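Local coordinates for protein eukaryotic translation initiation factor 2A (Schizosaccharomyces pombe, PDB 3WJ9) that probably directs initiator methionyl-tRNA to 40S ribosomal subunits in a codon-dependent manner during early translation of a few specific mRNAs, at residues Ala40-Gly46 and Gln403-Arg409; Asn145-Phe149 and Lys162-Ile168. One frame throughout, in Å; residues are numbered along the deposited sequence.

How the contacts relate
Both contacts belong to the beta-propeller that makes up this piece of the longer initiation factor, and they sample two kinds of junction in it. Contact 1 brings together segments from near the two ends of the chain, at the place where the ring closes, and its centre is 11 Å from the centre of the chain. Contact 2 falls within the long sequence interval between those segments. It lies at the outer edge of one blade, 24 Å from the centre of the chain and on the opposite side of it. The centres of contact 1 and contact 2 are 32 Å apart, and the nearest atoms of contact 1 and contact 2 are about 18 Å apart, so they do not touch. No ligand or defined active site connects them.

Contact 1: Ala40-Gly46 and Gln403-Arg409; sequences ACYSPNG and QAFWRPR
Tyr42 and Phe405 meet at the closing seam of the propeller, where strand 37-42, the first of its sheet, faces strand 401-406, which is paired with the N-terminal strand 6-11. The strand segments run nearly parallel (8°) with axes 8.5 Å apart, too far for backbone pairing, so side chains fill the gap. The two rings touch rim to rim, Tyr42 CD2 to Phe405 CD1 at 3.4 Å, with planes 85° apart and neither over the other's face. Phe405 CG sits between its backbone N and carbonyl carbon (chi1 38°), which sends the ring across to Tyr42 and to Ala40, whose CB is 4.1 Å from Phe405 CZ. One face of the Tyr42 ring is covered by Arg407, whose CA makes a CH-pi contact 3.8 Å from the centroid, while Pro408 CD touches Tyr42 CB at 3.7 Å. The Tyr42 hydroxyl is hydrogen-bonded to Gln6. With an alanine here, the space between Phe405 CD1 and Arg407 CB would probably be left unfilled and Gln6 OE1 would lose its hydroxyl partner. Farther along, the type I turn from Ser43 to Gly46 lies against Pro408, whose CG is 3.4 Å from Ser43 O. Gly46 has a positive phi, which favours glycine, and a CB there would point toward Pro408. The Arg407 and Arg409 guanidinium groups lie face to face but tilted and offset; Arg407 also forms a salt bridge with Glu63. The pairing of strand 401-406 with N-terminal strand 6-11, a sheet from both chain termini beside the blade of strand 37-42, is a beta-propeller's "velcro" closure.

Contact 2: Asn145-Phe149 and Lys162-Ile168; sequences NEVHF and KLRVEGI
Val147 packs against Leu163 and Ile168 where the last strand of a propeller blade, 161-162, gives way to the loop leading to strand 170-173 of the next. Backbone pairing is brief: His148 and Lys162 form an antiparallel non-hydrogen-bonded pair, and beyond it Leu163 N donates a weak bond to Val147 O (3.0 Å, 132° at the hydrogen). The apolar side is the tighter one. Val147 CB lies 4.1 Å from Leu163 CB, and Val147 CG2 meets Ile168 CD1 at 3.7 Å, the two side chains crossing at about a right angle. Ile168 CG1 is anti to its carbonyl carbon (chi1 -64°) and the chain then runs on extended, which carries CD1 to the valine. Leu163 CB also reaches the edge of the Phe149 ring, near its plane. Leu142 and Val183 add to this layer. The other side, with Glu146, His148 and Lys162, is more open and held more loosely. Glu146 brings OE2 alongside the aliphatic part of Lys162, 3.1 Å from CD. Lys162 bends at its last torsion (chi4 70°), and NZ ends 5.6 Å from Glu146 OE2, so the pair is not a salt bridge, though their charges may still attract. The Glu146 carboxylate carbon lies in the plane of the His148 ring, at its edge. Strand 146-151 thus places Val147 and Phe149 on one side and Glu146 and His148 on the other, with the short outer strand and the loop after it lying along it. That loop, from strand 161-162 to strand 170-173, the first of the next sheet, is the usual blade-to-blade connection of a beta-propeller.

Contact 1: Ala40-Gly46 and Gln403-Arg409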
ATOM      1  N   ALA A  40       0.761  -7.273 -12.043  1.00 51.11           N
ATOM      2  CA  ALA A  40       1.427  -6.063 -12.522  1.00 26.91           C
ATOM      3  C   ALA A  40       1.537  -5.002 -11.425  1.00 36.54           C
ATOM      4  O   ALA A  40       0.743  -4.994 -10.485  1.00 52.63           O
ATOM      5  CB  ALA A  40       0.691  -5.496 -13.727  1.00 42.17           C
ATOM      6  N   CYS A  41       2.517  -4.107 -11.556  1.00 38.95           N
ATOM      7  CA  CYS A  41       2.702  -3.017 -10.593  1.00 36.53           C
ATOM      8  C   CYS A  41       3.657  -1.923 -11.084  1.00 30.81           C
ATOM      9  O   CYS A  41       4.454  -2.139 -12.000  1.00 30.39           O
ATOM     10  CB  CYS A  41       3.211  -3.569  -9.258  1.00 36.92           C
ATOM     11  SG  CYS A  41       4.858  -4.316  -9.315  1.00 48.33           S
ATOM     12  N   TYR A  42       3.562  -0.748 -10.462  1.00 38.62           N
ATOM     13  CA  TYR A  42       4.477   0.362 -10.718  1.00 37.86           C
ATOM     14  C   TYR A  42       5.486   0.503  -9.581  1.00 37.94           C
ATOM     15  O   TYR A  42       5.202   0.134  -8.440  1.00 42.37           O
ATOM     16  CB  TYR A  42       3.716   1.686 -10.871  1.00 45.64           C
ATOM     17  CG  TYR A  42       3.100   1.943 -12.231  1.00 47.77           C
ATOM     18  CD1 TYR A  42       3.889   2.210 -13.341  1.00 46.54           C
ATOM     19  CD2 TYR A  42       1.722   1.959 -12.391  1.00 47.93           C
ATOM     20  CE1 TYR A  42       3.321   2.457 -14.581  1.00 45.93           C
ATOM     21  CE2 TYR A  42       1.145   2.205 -13.623  1.00 41.87           C
ATOM     22  CZ  TYR A  42       1.948   2.454 -14.715  1.00 48.33           C
ATOM     23  OH  TYR A  42       1.375   2.701 -15.941  1.00 61.93           O
ATOM     24  N   SER A  43       6.660   1.042  -9.894  1.00 35.33           N
ATOM     25  CA  SER A  43       7.595   1.476  -8.863  1.00 39.60           C
ATOM     26  C   SER A  43       7.017   2.724  -8.201  1.00 42.74           C
ATOM     27  O   SER A  43       6.306   3.487  -8.854  1.00 46.69           O
ATOM     28  CB  SER A  43       8.983   1.746  -9.456  1.00 38.00           C
ATOM     29  OG  SER A  43       8.928   2.716 -10.485  1.00 53.15           O
ATOM     30  N   PRO A  44       7.301   2.925  -6.901  1.00 44.34           N
ATOM     31  CA  PRO A  44       6.714   4.015  -6.109  1.00 37.47           C
ATOM     32  C   PRO A  44       6.791   5.386  -6.783  1.00 36.08           C
ATOM     33  O   PRO A  44       5.917   6.226  -6.563  1.00 42.01           O
ATOM     34  CB  PRO A  44       7.551   3.997  -4.829  1.00 38.94           C
ATOM     35  CG  PRO A  44       7.962   2.576  -4.686  1.00 45.47           C
ATOM     36  CD  PRO A  44       8.206   2.092  -6.089  1.00 41.81           C
ATOM     37  N   ASN A  45       7.828   5.600  -7.587  1.00 33.39           N
ATOM     38  CA  ASN A  45       7.999   6.844  -8.327  1.00 30.20           C
ATOM     39  C   ASN A  45       7.492   6.750  -9.763  1.00 48.85           C
ATOM     40  O   ASN A  45       7.578   7.713 -10.524  1.00 57.57           O
ATOM     41  CB  ASN A  45       9.470   7.263  -8.322  1.00 44.03           C
ATOM     42  CG  ASN A  45      10.412   6.089  -8.501  1.00 63.30           C
ATOM     43  OD1 ASN A  45      10.217   5.028  -7.910  1.00 60.24           O
ATOM     44  ND2 ASN A  45      11.446   6.278  -9.311  1.00 63.93           N
ATOM     45  N   GLY A  46       6.973   5.583 -10.131  1.00 47.23           N
ATOM     46  CA  GLY A  46       6.368   5.387 -11.436  1.00 32.97           C
ATOM     47  C   GLY A  46       7.316   5.461 -12.618  1.00 42.21           C
ATOM     48  O   GLY A  46       6.884   5.669 -13.752  1.00 51.93           O
ATOM     49  N   GLN A 403      -6.804  -5.490 -12.778  1.00 42.22           N
ATOM     50  CA  GLN A 403      -6.358  -4.282 -12.095  1.00 44.88           C
ATOM     51  C   GLN A 403      -6.184  -3.116 -13.061  1.00 34.64           C
ATOM     52  O   GLN A 403      -6.017  -3.299 -14.270  1.00 39.87           O
ATOM     53  CB  GLN A 403      -5.044  -4.524 -11.346  1.00 47.84           C
ATOM     54  CG  GLN A 403      -3.964  -5.259 -12.145  1.00 51.02           C
ATOM     55  CD  GLN A 403      -2.995  -6.028 -11.260  1.00 39.25           C
ATOM     56  OE1 GLN A 403      -3.375  -6.957 -10.543  1.00 65.16           O
ATOM     57  NE2 GLN A 403      -1.729  -5.644 -11.314  1.00 65.45           N
ATOM     58  N   ALA A 404      -6.230  -1.914 -12.501  1.00 40.17           N
ATOM     59  CA  ALA A 404      -6.086  -0.676 -13.252  1.00 38.79           C
ATOM     60  C   ALA A 404      -5.671   0.426 -12.288  1.00 46.23           C
ATOM     61  O   ALA A 404      -6.384   0.714 -11.330  1.00 53.56           O
ATOM     62  CB  ALA A 404      -7.387  -0.318 -13.956  1.00 29.55           C
ATOM     63  N   PHE A 405      -4.519   1.041 -12.534  1.00 38.54           N
ATOM     64  CA  PHE A 405      -3.966   1.997 -11.580  1.00 29.65           C
ATOM     65  C   PHE A 405      -3.114   3.070 -12.246  1.00 29.03           C
ATOM     66  O   PHE A 405      -2.475   2.825 -13.268  1.00 34.21           O
ATOM     67  CB  PHE A 405      -3.138   1.261 -10.520  1.00 34.75           C
ATOM     68  CG  PHE A 405      -2.336   0.111 -11.067  1.00 35.22           C
ATOM     69  CD1 PHE A 405      -1.125   0.331 -11.699  1.00 34.28           C
ATOM     70  CD2 PHE A 405      -2.788  -1.193 -10.938  1.00 42.01           C
ATOM     71  CE1 PHE A 405      -0.385  -0.725 -12.205  1.00 24.67           C
ATOM     72  CE2 PHE A 405      -2.053  -2.252 -11.438  1.00 41.12           C
ATOM     73  CZ  PHE A 405      -0.850  -2.017 -12.073  1.00 31.69           C
ATOM     74  N   TRP A 406      -3.113   4.259 -11.649  1.00 31.12           N
ATOM     75  CA  TRP A 406      -2.306   5.379 -12.125  1.00 35.20           C
ATOM     76  C   TRP A 406      -0.813   5.095 -12.039  1.00 33.06           C
ATOM     77  O   TRP A 406      -0.363   4.342 -11.174  1.00 36.77           O
ATOM     78  CB  TRP A 406      -2.613   6.640 -11.315  1.00 31.94           C
ATOM     79  CG  TRP A 406      -3.985   7.192 -11.507  1.00 42.99           C
ATOM     80  CD1 TRP A 406      -4.997   7.209 -10.594  1.00 41.54           C
ATOM     81  CD2 TRP A 406      -4.492   7.830 -12.682  1.00 44.21           C
ATOM     82  NE1 TRP A 406      -6.107   7.813 -11.130  1.00 34.86           N
ATOM     83  CE2 TRP A 406      -5.824   8.202 -12.413  1.00 39.87           C
ATOM     84  CE3 TRP A 406      -3.952   8.118 -13.939  1.00 43.44           C
ATOM     85  CZ2 TRP A 406      -6.623   8.848 -13.354  1.00 41.44           C
ATOM     86  CZ3 TRP A 406      -4.746   8.759 -14.870  1.00 37.73           C
ATOM     87  CH2 TRP A 406      -6.065   9.117 -14.574  1.00 41.99           C
ATOM     88  N   ARG A 407      -0.048   5.709 -12.936  1.00 44.14           N
ATOM     89  CA  ARG A 407       1.401   5.725 -12.814  1.00 34.60           C
ATOM     90  C   ARG A 407       1.789   6.862 -11.877  1.00 42.82           C
ATOM     91  O   ARG A 407       1.655   8.032 -12.235  1.00 56.38           O
ATOM     92  CB  ARG A 407       2.068   5.900 -14.175  1.00 37.32           C
ATOM     93  CG  ARG A 407       3.577   6.010 -14.104  1.00 44.01           C
ATOM     94  CD  ARG A 407       4.139   6.624 -15.367  1.00 47.50           C
ATOM     95  NE  ARG A 407       3.614   7.965 -15.597  1.00 56.21           N
ATOM     96  CZ  ARG A 407       4.027   8.769 -16.571  1.00 51.20           C
ATOM     97  NH1 ARG A 407       4.977   8.368 -17.404  1.00 51.60           N
ATOM     98  NH2 ARG A 407       3.495   9.976 -16.708  1.00 64.83           N
ATOM     99  N   PRO A 408       2.269   6.520 -10.671  1.00 43.26           N
ATOM    100  CA  PRO A 408       2.544   7.511  -9.622  1.00 38.97           C
ATOM    101  C   PRO A 408       3.698   8.451  -9.963  1.00 40.48           C
ATOM    102  O   PRO A 408       4.752   7.996 -10.401  1.00 54.15           O
ATOM    103  CB  PRO A 408       2.899   6.643  -8.412  1.00 33.10           C
ATOM    104  CG  PRO A 408       3.433   5.386  -9.001  1.00 25.77           C
ATOM    105  CD  PRO A 408       2.640   5.158 -10.253  1.00 31.91           C
ATOM    106  N   ARG A 409       3.489   9.750  -9.764  1.00 43.06           N
ATOM    107  CA  ARG A 409       4.541  10.742  -9.967  1.00 51.30           C
ATOM    108  C   ARG A 409       4.756  11.529  -8.677  1.00 55.26           C
ATOM    109  O   ARG A 409       3.801  11.800  -7.951  1.00 60.77           O
ATOM    110  CB  ARG A 409       4.189  11.697 -11.110  1.00 65.27           C
ATOM    111  CG  ARG A 409       3.607  11.038 -12.356  1.00 55.70           C
ATOM    112  CD  ARG A 409       4.481   9.915 -12.892  1.00 69.85           C
ATOM    113  NE  ARG A 409       5.754  10.386 -13.428  1.00 69.83           N
ATOM    114  CZ  ARG A 409       6.720   9.579 -13.854  1.00 54.02           C
ATOM    115  NH1 ARG A 409       6.558   8.263 -13.802  1.00 58.51           N
ATOM    116  NH2 ARG A 409       7.850  10.083 -14.331  1.00 72.33           N
TER

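Contact 2: Asn145-Phe149 and Lys162-Ile168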
ATOM      1  N   ASN A 145      10.681 -13.988  16.995  1.00 73.03           N
ATOM      2  CA  ASN A 145      11.405 -13.500  18.153  1.00 81.87           C
ATOM      3  C   ASN A 145      12.669 -12.772  17.737  1.00 77.96           C
ATOM      4  O   ASN A 145      13.671 -12.799  18.449  1.00 76.66           O
ATOM      5  CB  ASN A 145      11.754 -14.654  19.095  1.00 94.88           C
ATOM      6  CG  ASN A 145      10.548 -15.494  19.464  1.00102.18           C
ATOM      7  OD1 ASN A 145       9.455 -14.971  19.683  1.00115.46           O
ATOM      8  ND2 ASN A 145      10.741 -16.806  19.534  1.00106.25           N
ATOM      9  N   GLU A 146      12.619 -12.105  16.593  1.00 65.78           N
ATOM     10  CA  GLU A 146      13.750 -11.295  16.162  1.00 78.29           C
ATOM     11  C   GLU A 146      13.386 -10.521  14.880  1.00 79.71           C
ATOM     12  O   GLU A 146      12.506 -10.930  14.121  1.00 73.54           O
ATOM     13  CB  GLU A 146      14.996 -12.173  16.152  1.00 76.06           C
ATOM     14  CG  GLU A 146      16.271 -11.472  15.805  1.00 92.80           C
ATOM     15  CD  GLU A 146      17.457 -12.397  15.870  1.00111.07           C
ATOM     16  OE1 GLU A 146      17.271 -13.605  16.132  1.00102.35           O
ATOM     17  OE2 GLU A 146      18.578 -11.903  15.660  1.00116.17           O
ATOM     18  N   VAL A 147      14.075  -9.408  14.639  1.00 70.28           N
ATOM     19  CA  VAL A 147      13.856  -8.594  13.446  1.00 64.41           C
ATOM     20  C   VAL A 147      15.250  -8.293  12.895  1.00 74.38           C
ATOM     21  O   VAL A 147      16.116  -7.803  13.620  1.00 83.76           O
ATOM     22  CB  VAL A 147      13.076  -7.276  13.640  1.00 77.06           C
ATOM     23  CG1 VAL A 147      13.345  -6.307  12.497  1.00 56.50           C
ATOM     24  CG2 VAL A 147      11.590  -7.562  13.777  1.00 84.28           C
ATOM     25  N   HIS A 148      15.463  -8.595  11.617  1.00 66.88           N
ATOM     26  CA  HIS A 148      16.761  -8.384  10.979  1.00 65.52           C
ATOM     27  C   HIS A 148      16.797  -7.119  10.126  1.00 58.30           C
ATOM     28  O   HIS A 148      15.810  -6.757   9.487  1.00 67.92           O
ATOM     29  CB  HIS A 148      17.132  -9.591  10.113  1.00 69.13           C
ATOM     30  CG  HIS A 148      17.315 -10.859  10.890  1.00 62.56           C
ATOM     31  ND1 HIS A 148      17.319 -10.893  12.266  1.00 68.13           N
ATOM     32  CD2 HIS A 148      17.505 -12.134  10.477  1.00 64.94           C
ATOM     33  CE1 HIS A 148      17.500 -12.140  12.671  1.00 67.83           C
ATOM     34  NE2 HIS A 148      17.618 -12.910  11.607  1.00 71.80           N
ATOM     35  N   PHE A 149      17.948  -6.455  10.121  1.00 58.06           N
ATOM     36  CA  PHE A 149      18.169  -5.278   9.288  1.00 57.28           C
ATOM     37  C   PHE A 149      19.312  -5.539   8.317  1.00 62.04           C
ATOM     38  O   PHE A 149      20.260  -6.248   8.645  1.00 65.50           O
ATOM     39  CB  PHE A 149      18.473  -4.049  10.147  1.00 60.64           C
ATOM     40  CG  PHE A 149      17.326  -3.611  11.008  1.00 67.86           C
ATOM     41  CD1 PHE A 149      17.076  -4.232  12.220  1.00 70.91           C
ATOM     42  CD2 PHE A 149      16.501  -2.574  10.609  1.00 62.43           C
ATOM     43  CE1 PHE A 149      16.022  -3.832  13.015  1.00 69.54           C
ATOM     44  CE2 PHE A 149      15.445  -2.168  11.400  1.00 59.05           C
ATOM     45  CZ  PHE A 149      15.206  -2.799  12.605  1.00 69.99           C
ATOM     46  N   LYS A 162      20.430  -6.415  14.278  1.00 58.65           N
ATOM     47  CA  LYS A 162      19.320  -7.236  14.750  1.00 61.79           C
ATOM     48  C   LYS A 162      18.611  -6.524  15.897  1.00 64.05           C
ATOM     49  O   LYS A 162      19.173  -5.615  16.503  1.00 61.11           O
ATOM     50  CB  LYS A 162      19.816  -8.612  15.203  1.00 73.03           C
ATOM     51  CG  LYS A 162      20.768  -9.289  14.228  1.00 79.60           C
ATOM     52  CD  LYS A 162      21.298 -10.600  14.784  1.00 75.34           C
ATOM     53  CE  LYS A 162      22.440 -11.137  13.941  1.00 71.14           C
ATOM     54  NZ  LYS A 162      23.664 -10.303  14.086  1.00 63.54           N
ATOM     55  N   LEU A 163      17.380  -6.927  16.201  1.00 58.23           N
ATOM     56  CA  LEU A 163      16.643  -6.278  17.282  1.00 59.75           C
ATOM     57  C   LEU A 163      16.571  -7.151  18.530  1.00 94.97           C
ATOM     58  O   LEU A 163      16.383  -8.365  18.451  1.00102.13           O
ATOM     59  CB  LEU A 163      15.232  -5.894  16.832  1.00 68.94           C
ATOM     60  CG  LEU A 163      14.591  -4.829  17.727  1.00 75.34           C
ATOM     61  CD1 LEU A 163      15.500  -3.613  17.821  1.00 74.09           C
ATOM     62  CD2 LEU A 163      13.215  -4.427  17.221  1.00 77.93           C
ATOM     63  N   ARG A 164      16.708  -6.503  19.682  1.00105.63           N
ATOM     64  CA  ARG A 164      16.806  -7.174  20.973  1.00 99.71           C
ATOM     65  C   ARG A 164      15.540  -7.918  21.392  1.00101.74           C
ATOM     66  O   ARG A 164      15.601  -9.089  21.771  1.00111.56           O
ATOM     67  CB  ARG A 164      17.156  -6.156  22.060  1.00 91.36           C
ATOM     68  CG  ARG A 164      18.456  -5.407  21.833  1.00 88.74           C
ATOM     69  CD  ARG A 164      19.668  -6.314  21.955  1.00117.77           C
ATOM     70  NE  ARG A 164      20.906  -5.576  21.731  1.00114.89           N
ATOM     71  CZ  ARG A 164      21.546  -4.887  22.670  1.00124.34           C
ATOM     72  NH1 ARG A 164      21.067  -4.840  23.905  1.00121.05           N
ATOM     73  NH2 ARG A 164      22.668  -4.244  22.375  1.00121.06           N
ATOM     74  N   VAL A 165      14.404  -7.229  21.336  1.00105.34           N
ATOM     75  CA  VAL A 165      13.174  -7.715  21.963  1.00107.88           C
ATOM     76  C   VAL A 165      12.715  -9.084  21.446  1.00101.93           C
ATOM     77  O   VAL A 165      13.026  -9.477  20.318  1.00 88.94           O
ATOM     78  CB  VAL A 165      12.026  -6.696  21.792  1.00101.22           C
ATOM     79  CG1 VAL A 165      12.504  -5.301  22.170  1.00 92.38           C
ATOM     80  CG2 VAL A 165      11.502  -6.705  20.365  1.00103.83           C
ATOM     81  N   GLU A 166      11.977  -9.800  22.293  1.00100.27           N
ATOM     82  CA  GLU A 166      11.608 -11.188  22.033  1.00 82.47           C
ATOM     83  C   GLU A 166      10.103 -11.345  21.818  1.00 73.93           C
ATOM     84  O   GLU A 166       9.306 -10.564  22.342  1.00 70.46           O
ATOM     85  CB  GLU A 166      12.081 -12.072  23.197  1.00 81.76           C
ATOM     86  CG  GLU A 166      11.547 -13.502  23.209  1.00 95.29           C
ATOM     87  CD  GLU A 166      12.414 -14.452  24.017  1.00110.82           C
ATOM     88  OE1 GLU A 166      13.484 -14.022  24.497  1.00101.48           O
ATOM     89  OE2 GLU A 166      12.016 -15.626  24.186  1.00102.21           O
ATOM     90  N   GLY A 167       9.726 -12.351  21.035  1.00 79.44           N
ATOM     91  CA  GLY A 167       8.330 -12.678  20.831  1.00 83.00           C
ATOM     92  C   GLY A 167       7.632 -11.692  19.920  1.00 85.25           C
ATOM     93  O   GLY A 167       6.479 -11.346  20.144  1.00 86.89           O
ATOM     94  N   ILE A 168       8.341 -11.237  18.893  1.00 81.21           N
ATOM     95  CA  ILE A 168       7.772 -10.320  17.912  1.00 87.66           C
ATOM     96  C   ILE A 168       6.812 -11.014  16.957  1.00 94.60           C
ATOM     97  O   ILE A 168       7.194 -11.966  16.275  1.00 97.59           O
ATOM     98  CB  ILE A 168       8.864  -9.652  17.052  1.00 87.03           C
ATOM     99  CG1 ILE A 168       9.782  -8.780  17.908  1.00 84.11           C
ATOM    100  CG2 ILE A 168       8.226  -8.852  15.922  1.00 96.67           C
ATOM    101  CD1 ILE A 168      11.147  -8.535  17.280  1.00101.76           C
TER